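Local coordinates for protein aminotransferase (Neisseria meningitidis Z2491, PDB 3JTX) that probably transfers amino groups between amino acids and keto acids, as a class I/II aminotransferase carrying pyridoxal phosphate on an active-site lysine, at residues T65-L79 / L86-L98. Numbering follows the deposited sequence.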
ATOM      1  N   THR A  65      -2.065  -7.891  -8.985  1.00 14.69           N
ATOM      2  CA  THR A  65      -0.958  -7.048  -8.505  1.00 14.79           C
ATOM      3  C   THR A  65      -0.078  -6.511  -9.619  1.00 14.95           C
ATOM      4  O   THR A  65       0.420  -5.390  -9.547  1.00 15.18           O
ATOM      5  CB  THR A  65      -0.107  -7.843  -7.477  1.00 15.30           C
ATOM      6  OG1 THR A  65      -0.989  -8.374  -6.478  1.00 15.68           O
ATOM      7  CG2 THR A  65       0.929  -6.955  -6.824  1.00 13.91           C
ATOM      8  N   ALA A  66       0.120  -7.306 -10.668  1.00 14.95           N
ATOM      9  CA  ALA A  66       0.965  -6.901 -11.789  1.00 15.24           C
ATOM     10  C   ALA A  66       0.338  -5.806 -12.659  1.00 15.36           C
ATOM     11  O   ALA A  66       1.028  -5.184 -13.462  1.00 14.69           O
ATOM     12  CB  ALA A  66       1.330  -8.133 -12.657  1.00 15.41           C
ATOM     13  N   GLY A  67      -0.966  -5.574 -12.512  1.00 15.84           N
ATOM     14  CA  GLY A  67      -1.658  -4.554 -13.302  1.00 15.78           C
ATOM     15  C   GLY A  67      -2.081  -5.048 -14.666  1.00 16.33           C
ATOM     16  O   GLY A  67      -1.680  -6.120 -15.108  1.00 16.79           O
ATOM     17  N   LEU A  68      -2.900  -4.252 -15.340  1.00 16.06           N
ATOM     18  CA  LEU A  68      -3.398  -4.603 -16.664  1.00 16.34           C
ATOM     19  C   LEU A  68      -2.275  -4.551 -17.692  1.00 16.00           C
ATOM     20  O   LEU A  68      -1.433  -3.652 -17.645  1.00 15.01           O
ATOM     21  CB  LEU A  68      -4.493  -3.622 -17.078  1.00 16.35           C
ATOM     22  CG  LEU A  68      -5.816  -3.718 -16.332  1.00 17.03           C
ATOM     23  CD1 LEU A  68      -6.713  -2.525 -16.707  1.00 15.44           C
ATOM     24  CD2 LEU A  68      -6.512  -5.057 -16.600  1.00 18.21           C
ATOM     25  N   PRO A  69      -2.277  -5.486 -18.647  1.00 15.76           N
ATOM     26  CA  PRO A  69      -1.296  -5.364 -19.712  1.00 16.18           C
ATOM     27  C   PRO A  69      -1.260  -3.965 -20.336  1.00 15.89           C
ATOM     28  O   PRO A  69      -0.186  -3.439 -20.619  1.00 15.66           O
ATOM     29  CB  PRO A  69      -1.782  -6.383 -20.749  1.00 16.37           C
ATOM     30  CG  PRO A  69      -2.514  -7.413 -19.978  1.00 16.85           C
ATOM     31  CD  PRO A  69      -3.123  -6.696 -18.800  1.00 16.38           C
ATOM     32  N   GLU A  70      -2.428  -3.364 -20.554  1.00 15.90           N
ATOM     33  CA  GLU A  70      -2.488  -2.056 -21.207  1.00 15.99           C
ATOM     34  C   GLU A  70      -1.919  -0.916 -20.342  1.00 15.49           C
ATOM     35  O   GLU A  70      -1.426   0.065 -20.881  1.00 14.37           O
ATOM     36  CB  GLU A  70      -3.909  -1.738 -21.742  1.00 16.21           C
ATOM     37  CG  GLU A  70      -5.042  -1.785 -20.721  1.00 17.85           C
ATOM     38  CD  GLU A  70      -5.769  -3.136 -20.660  1.00 19.74           C
ATOM     39  OE1 GLU A  70      -5.103  -4.200 -20.659  1.00 16.23           O
ATOM     40  OE2 GLU A  70      -7.022  -3.127 -20.621  1.00 20.10           O
ATOM     41  N   LEU A  71      -1.933  -1.043 -19.014  1.00 15.42           N
ATOM     42  CA  LEU A  71      -1.226  -0.050 -18.189  1.00 15.36           C
ATOM     43  C   LEU A  71       0.292  -0.214 -18.302  1.00 15.58           C
ATOM     44  O   LEU A  71       1.010   0.772 -18.453  1.00 15.60           O
ATOM     45  CB  LEU A  71      -1.656  -0.101 -16.716  1.00 15.83           C
ATOM     46  CG  LEU A  71      -0.845   0.756 -15.732  1.00 14.29           C
ATOM     47  CD1 LEU A  71      -0.869   2.228 -16.166  1.00 14.26           C
ATOM     48  CD2 LEU A  71      -1.381   0.573 -14.302  1.00 11.78           C
ATOM     49  N   ARG A  72       0.797  -1.447 -18.213  1.00 15.70           N
ATOM     50  CA  ARG A  72       2.243  -1.644 -18.330  1.00 15.84           C
ATOM     51  C   ARG A  72       2.741  -1.186 -19.715  1.00 15.71           C
ATOM     52  O   ARG A  72       3.837  -0.619 -19.847  1.00 15.67           O
ATOM     53  CB  ARG A  72       2.639  -3.084 -17.999  1.00 15.95           C
ATOM     54  CG  ARG A  72       2.591  -3.358 -16.487  1.00 17.67           C
ATOM     55  CD  ARG A  72       2.946  -4.775 -16.101  1.00 19.53           C
ATOM     56  NE  ARG A  72       1.762  -5.627 -16.181  1.00 23.36           N
ATOM     57  CZ  ARG A  72       1.512  -6.512 -17.139  1.00 21.87           C
ATOM     58  NH1 ARG A  72       2.359  -6.709 -18.126  1.00 22.56           N
ATOM     59  NH2 ARG A  72       0.407  -7.215 -17.092  1.00 22.92           N
ATOM     60  N   GLN A  73       1.915  -1.386 -20.738  1.00 16.12           N
ATOM     61  CA  GLN A  73       2.261  -0.974 -22.095  1.00 16.56           C
ATOM     62  C   GLN A  73       2.237   0.544 -22.260  1.00 16.38           C
ATOM     63  O   GLN A  73       3.079   1.107 -22.987  1.00 15.62           O
ATOM     64  CB  GLN A  73       1.364  -1.674 -23.140  1.00 16.71           C
ATOM     65  CG  GLN A  73       1.820  -1.466 -24.568  1.00 19.58           C
ATOM     66  CD  GLN A  73       3.222  -2.007 -24.820  1.00 23.38           C
ATOM     67  OE1 GLN A  73       3.533  -3.131 -24.435  1.00 25.42           O
ATOM     68  NE2 GLN A  73       4.065  -1.212 -25.471  1.00 22.45           N
ATOM     69  N   ALA A  74       1.294   1.214 -21.590  1.00 16.18           N
ATOM     70  CA  ALA A  74       1.266   2.683 -21.581  1.00 15.72           C
ATOM     71  C   ALA A  74       2.554   3.239 -20.955  1.00 15.64           C
ATOM     72  O   ALA A  74       3.124   4.224 -21.436  1.00 15.65           O
ATOM     73  CB  ALA A  74       0.057   3.196 -20.821  1.00 15.30           C
ATOM     74  N   CYS A  75       3.012   2.600 -19.884  1.00 15.86           N
ATOM     75  CA  CYS A  75       4.275   2.983 -19.266  1.00 16.57           C
ATOM     76  C   CYS A  75       5.450   2.753 -20.214  1.00 16.28           C
ATOM     77  O   CYS A  75       6.314   3.626 -20.344  1.00 16.39           O
ATOM     78  CB  CYS A  75       4.489   2.242 -17.954  1.00 16.65           C
ATOM     79  SG  CYS A  75       3.247   2.647 -16.725  1.00 17.45           S
ATOM     80  N   ALA A  76       5.477   1.591 -20.860  1.00 16.14           N
ATOM     81  CA  ALA A  76       6.523   1.250 -21.849  1.00 16.45           C
ATOM     82  C   ALA A  76       6.539   2.243 -23.011  1.00 16.76           C
ATOM     83  O   ALA A  76       7.607   2.695 -23.451  1.00 16.59           O
ATOM     84  CB  ALA A  76       6.334  -0.161 -22.359  1.00 16.01           C
ATOM     85  N   ASN A  77       5.350   2.580 -23.513  1.00 17.15           N
ATOM     86  CA  ASN A  77       5.215   3.548 -24.594  1.00 17.06           C
ATOM     87  C   ASN A  77       5.695   4.939 -24.184  1.00 16.20           C
ATOM     88  O   ASN A  77       6.394   5.600 -24.947  1.00 15.86           O
ATOM     89  CB  ASN A  77       3.771   3.636 -25.076  1.00 17.85           C
ATOM     90  CG  ASN A  77       3.302   2.373 -25.785  1.00 18.99           C
ATOM     91  OD1 ASN A  77       4.109   1.549 -26.214  1.00 18.67           O
ATOM     92  ND2 ASN A  77       1.985   2.211 -25.893  1.00 19.17           N
ATOM     93  N   TRP A  78       5.315   5.374 -22.983  1.00 15.67           N
ATOM     94  CA  TRP A  78       5.786   6.644 -22.433  1.00 15.52           C
ATOM     95  C   TRP A  78       7.319   6.713 -22.333  1.00 15.09           C
ATOM     96  O   TRP A  78       7.928   7.711 -22.735  1.00 14.58           O
ATOM     97  CB  TRP A  78       5.182   6.925 -21.051  1.00 15.59           C
ATOM     98  CG  TRP A  78       5.687   8.217 -20.491  1.00 16.13           C
ATOM     99  CD1 TRP A  78       5.281   9.480 -20.838  1.00 15.78           C
ATOM    100  CD2 TRP A  78       6.726   8.383 -19.521  1.00 15.48           C
ATOM    101  NE1 TRP A  78       5.994  10.412 -20.134  1.00 15.31           N
ATOM    102  CE2 TRP A  78       6.888   9.767 -19.317  1.00 15.53           C
ATOM    103  CE3 TRP A  78       7.524   7.496 -18.802  1.00 15.42           C
ATOM    104  CZ2 TRP A  78       7.831  10.290 -18.422  1.00 15.03           C
ATOM    105  CZ3 TRP A  78       8.451   8.010 -17.902  1.00 16.41           C
ATOM    106  CH2 TRP A  78       8.596   9.396 -17.723  1.00 14.82           C
ATOM    107  N   LEU A  79       7.930   5.647 -21.815  1.00 14.77           N
ATOM    108  CA  LEU A  79       9.394   5.568 -21.694  1.00 15.11           C
ATOM    109  C   LEU A  79      10.096   5.716 -23.053  1.00 15.16           C
ATOM    110  O   LEU A  79      11.134   6.365 -23.156  1.00 15.20           O
ATOM    111  CB  LEU A  79       9.818   4.235 -21.054  1.00 14.79           C
ATOM    112  CG  LEU A  79       9.553   4.063 -19.548  1.00 15.71           C
ATOM    113  CD1 LEU A  79       9.684   2.602 -19.159  1.00 15.76           C
ATOM    114  CD2 LEU A  79      10.491   4.926 -18.679  1.00 13.51           C
ATOM    115  N   LEU A  86      14.145   4.471 -25.910  1.00 16.78           N
ATOM    116  CA  LEU A  86      14.349   3.460 -24.878  1.00 16.80           C
ATOM    117  C   LEU A  86      13.261   2.391 -24.958  1.00 16.75           C
ATOM    118  O   LEU A  86      12.081   2.713 -24.900  1.00 15.39           O
ATOM    119  CB  LEU A  86      14.320   4.110 -23.487  1.00 16.93           C
ATOM    120  CG  LEU A  86      14.755   3.232 -22.304  1.00 16.89           C
ATOM    121  CD1 LEU A  86      16.269   2.980 -22.339  1.00 17.32           C
ATOM    122  CD2 LEU A  86      14.352   3.897 -21.024  1.00 16.66           C
ATOM    123  N   THR A  87      13.679   1.133 -25.112  1.00 16.94           N
ATOM    124  CA  THR A  87      12.764   0.003 -25.211  0.50 17.23           C
ATOM    125  C   THR A  87      12.807  -0.829 -23.924  1.00 17.46           C
ATOM    126  O   THR A  87      13.822  -1.458 -23.605  1.00 17.24           O
ATOM    127  CB  THR A  87      13.095  -0.891 -26.413  0.50 17.68           C
ATOM    128  OG1 THR A  87      14.437  -1.378 -26.295  0.50 18.89           O
ATOM    129  CG2 THR A  87      12.955  -0.103 -27.716  0.50 17.53           C
ATOM    130  N   VAL A  88      11.691  -0.814 -23.200  1.00 17.22           N
ATOM    131  CA  VAL A  88      11.531  -1.503 -21.927  1.00 17.76           C
ATOM    132  C   VAL A  88      10.326  -2.436 -22.078  1.00 17.93           C
ATOM    133  O   VAL A  88       9.275  -2.027 -22.564  1.00 19.14           O
ATOM    134  CB  VAL A  88      11.297  -0.466 -20.790  1.00 17.12           C
ATOM    135  CG1 VAL A  88      10.948  -1.134 -19.452  1.00 16.91           C
ATOM    136  CG2 VAL A  88      12.519   0.450 -20.650  1.00 17.13           C
ATOM    137  N   ASP A  89      10.474  -3.685 -21.672  1.00 18.23           N
ATOM    138  CA  ASP A  89       9.464  -4.711 -21.977  1.00 17.99           C
ATOM    139  C   ASP A  89       8.321  -4.656 -20.962  1.00 17.16           C
ATOM    140  O   ASP A  89       8.531  -4.916 -19.791  1.00 16.86           O
ATOM    141  CB  ASP A  89      10.146  -6.095 -21.983  1.00 18.31           C
ATOM    142  CG  ASP A  89       9.219  -7.227 -22.417  1.00 20.78           C
ATOM    143  OD1 ASP A  89       7.980  -7.077 -22.394  1.00 21.02           O
ATOM    144  OD2 ASP A  89       9.756  -8.291 -22.784  1.00 25.47           O
ATOM    145  N   ALA A  90       7.113  -4.321 -21.421  1.00 17.06           N
ATOM    146  CA  ALA A  90       5.931  -4.249 -20.565  1.00 17.07           C
ATOM    147  C   ALA A  90       5.623  -5.582 -19.879  1.00 17.27           C
ATOM    148  O   ALA A  90       5.095  -5.596 -18.768  1.00 16.64           O
ATOM    149  CB  ALA A  90       4.705  -3.747 -21.365  1.00 16.70           C
ATOM    150  N   ASP A  91       5.980  -6.695 -20.516  1.00 18.03           N
ATOM    151  CA  ASP A  91       5.708  -8.036 -19.953  1.00 18.58           C
ATOM    152  C   ASP A  91       6.558  -8.407 -18.734  1.00 18.11           C
ATOM    153  O   ASP A  91       6.147  -9.283 -17.969  1.00 18.35           O
ATOM    154  CB  ASP A  91       5.963  -9.140 -21.000  1.00 19.96           C
ATOM    155  CG  ASP A  91       5.004  -9.094 -22.184  1.00 22.39           C
ATOM    156  OD1 ASP A  91       3.848  -8.646 -22.035  1.00 25.31           O
ATOM    157  OD2 ASP A  91       5.410  -9.554 -23.274  1.00 27.34           O
ATOM    158  N   ASN A  92       7.746  -7.811 -18.553  1.00 16.87           N
ATOM    159  CA  ASN A  92       8.567  -8.242 -17.423  0.50 16.65           C
ATOM    160  C   ASN A  92       9.474  -7.195 -16.779  1.00 16.45           C
ATOM    161  O   ASN A  92      10.067  -7.482 -15.750  1.00 16.00           O
ATOM    162  CB  ASN A  92       9.350  -9.523 -17.757  0.50 16.56           C
ATOM    163  CG  ASN A  92      10.346  -9.340 -18.887  0.50 16.75           C
ATOM    164  OD1 ASN A  92      10.660  -8.229 -19.289  0.50 15.83           O
ATOM    165  ND2 ASN A  92      10.860 -10.453 -19.393  0.50 19.24           N
ATOM    166  N   GLU A  93       9.514  -5.972 -17.318  1.00 15.87           N
ATOM    167  CA  GLU A  93      10.393  -4.914 -16.785  1.00 15.80           C
ATOM    168  C   GLU A  93       9.681  -3.733 -16.148  1.00 15.67           C
ATOM    169  O   GLU A  93      10.326  -2.747 -15.788  1.00 15.30           O
ATOM    170  CB  GLU A  93      11.327  -4.401 -17.882  1.00 15.55           C
ATOM    171  CG  GLU A  93      12.385  -5.410 -18.298  1.00 16.87           C
ATOM    172  CD  GLU A  93      13.386  -4.861 -19.295  1.00 17.95           C
ATOM    173  OE1 GLU A  93      12.961  -4.371 -20.364  1.00 17.01           O
ATOM    174  OE2 GLU A  93      14.607  -4.933 -19.005  1.00 17.40           O
ATOM    175  N   ILE A  94       8.362  -3.830 -15.997  1.00 15.73           N
ATOM    176  CA  ILE A  94       7.548  -2.750 -15.456  1.00 15.15           C
ATOM    177  C   ILE A  94       6.502  -3.281 -14.467  1.00 15.61           C
ATOM    178  O   ILE A  94       5.769  -4.209 -14.777  1.00 15.81           O
ATOM    179  CB  ILE A  94       6.803  -2.009 -16.589  1.00 15.64           C
ATOM    180  CG1 ILE A  94       7.799  -1.491 -17.624  1.00 16.02           C
ATOM    181  CG2 ILE A  94       5.923  -0.874 -16.014  1.00 15.80           C
ATOM    182  CD1 ILE A  94       7.206  -0.658 -18.746  1.00 15.96           C
ATOM    183  N   LEU A  95       6.430  -2.697 -13.273  1.00 15.60           N
ATOM    184  CA  LEU A  95       5.280  -2.940 -12.364  1.00 15.12           C
ATOM    185  C   LEU A  95       4.624  -1.618 -12.003  1.00 15.59           C
ATOM    186  O   LEU A  95       5.311  -0.655 -11.652  1.00 13.64           O
ATOM    187  CB  LEU A  95       5.698  -3.639 -11.058  1.00 15.63           C
ATOM    188  CG  LEU A  95       6.186  -5.087 -11.135  1.00 16.51           C
ATOM    189  CD1 LEU A  95       6.638  -5.598  -9.721  1.00 16.00           C
ATOM    190  CD2 LEU A  95       5.092  -5.997 -11.782  1.00 18.19           C
ATOM    191  N   PRO A  96       3.285  -1.563 -12.063  1.00 15.75           N
ATOM    192  CA  PRO A  96       2.656  -0.375 -11.482  1.00 15.66           C
ATOM    193  C   PRO A  96       2.751  -0.353  -9.953  1.00 15.47           C
ATOM    194  O   PRO A  96       2.746  -1.413  -9.293  1.00 15.15           O
ATOM    195  CB  PRO A  96       1.199  -0.497 -11.934  1.00 15.64           C
ATOM    196  CG  PRO A  96       0.987  -1.949 -12.182  1.00 17.25           C
ATOM    197  CD  PRO A  96       2.306  -2.582 -12.484  1.00 16.05           C
ATOM    198  N   VAL A  97       2.802   0.848  -9.383  1.00 15.16           N
ATOM    199  CA  VAL A  97       2.878   0.998  -7.931  1.00 14.66           C
ATOM    200  C   VAL A  97       1.918   2.092  -7.455  1.00 14.54           C
ATOM    201  O   VAL A  97       1.557   2.982  -8.217  1.00 15.06           O
ATOM    202  CB  VAL A  97       4.314   1.325  -7.478  1.00 15.02           C
ATOM    203  CG1 VAL A  97       5.278   0.172  -7.838  1.00 14.94           C
ATOM    204  CG2 VAL A  97       4.797   2.654  -8.087  1.00 14.37           C
ATOM    205  N   LEU A  98       1.512   2.026  -6.193  1.00 14.54           N
ATOM    206  CA  LEU A  98       0.477   2.918  -5.657  1.00 15.01           C
ATOM    207  C   LEU A  98       1.126   4.183  -5.080  1.00 15.49           C
ATOM    208  O   LEU A  98       1.032   4.462  -3.870  1.00 15.59           O
ATOM    209  CB  LEU A  98      -0.380   2.190  -4.607  1.00 14.54           C
ATOM    210  CG  LEU A  98      -0.883   0.795  -5.050  1.00 15.15           C
ATOM    211  CD1 LEU A  98      -1.824   0.187  -3.997  1.00 15.85           C
ATOM    212  CD2 LEU A  98      -1.579   0.865  -6.432  1.00 13.44           C
TER
HETATM  213  O   HOH W   1       2.717  -4.030  -8.543  1.00 15.19           O
HETATM  214  O   HOH W   2       6.363  -3.953 -24.206  1.00 25.75           O
HETATM  215  O   HOH W   3       9.900   1.281 -23.933  1.00 17.08           O
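Three backbone carbonyls grip the guanidinium of Arg72 on helix 69-79, one of them from across the contact. Arg72 NH1 donates to Ala90 O (3.0 Å, N-H...O 160°), which lies almost in the guanidinium plane although the donor stands above the carbonyl plane. On its own segment, NE of Arg72 reaches Ala66 O more obliquely and NH2 reaches Gly67 O, tying the turn before the helix to the same group. The bend at chi3 (-86°) swings the guanidinium toward that turn, while Arg72 CD lies 3.2 Å from Ile94 O. Asp91 OD1 lies 4.6 Å from Arg72 NH1, too far for a salt bridge, though the opposite charges probably attract.

Beside this polar patch, CD and CG of Pro96 meet Ala66 O, with CD of Pro96 at 3.1 Å, and Pro96 CB touches Leu71 CD2. Against the next turn of the helix, Ile94 sets its CD1 methyl at the backbone of Ala76 and at Ala76 CB (3.7 Å), its CG2 branch going to Cys75 CB. The Leu79 and Val88 side chains cross, Leu79 CD1 lying 3.8 Å from Val88 CB. Two waters bridge the segments here: one accepts from Val88 N and donates to Ala76 O and Leu86 O; the other donates to Gln73 OE1 and accepts from Ala90 N.

Strand 94-97, an outermost strand within this chain, is bonded to strand 255-259; its axis makes 108° with that of 69-79. The mixed seven-stranded sheet is consistent with the large domain of a fold-type I aminotransferase. Because a single arginine serves both the turn and the loop leading into the strand, three carbonyl dipoles point their negative ends at its charge and probably stabilise it while fixing its rotation, alongside apolar contacts of Leu71, Ala76, Leu79, Val88, Ile94 and Pro96.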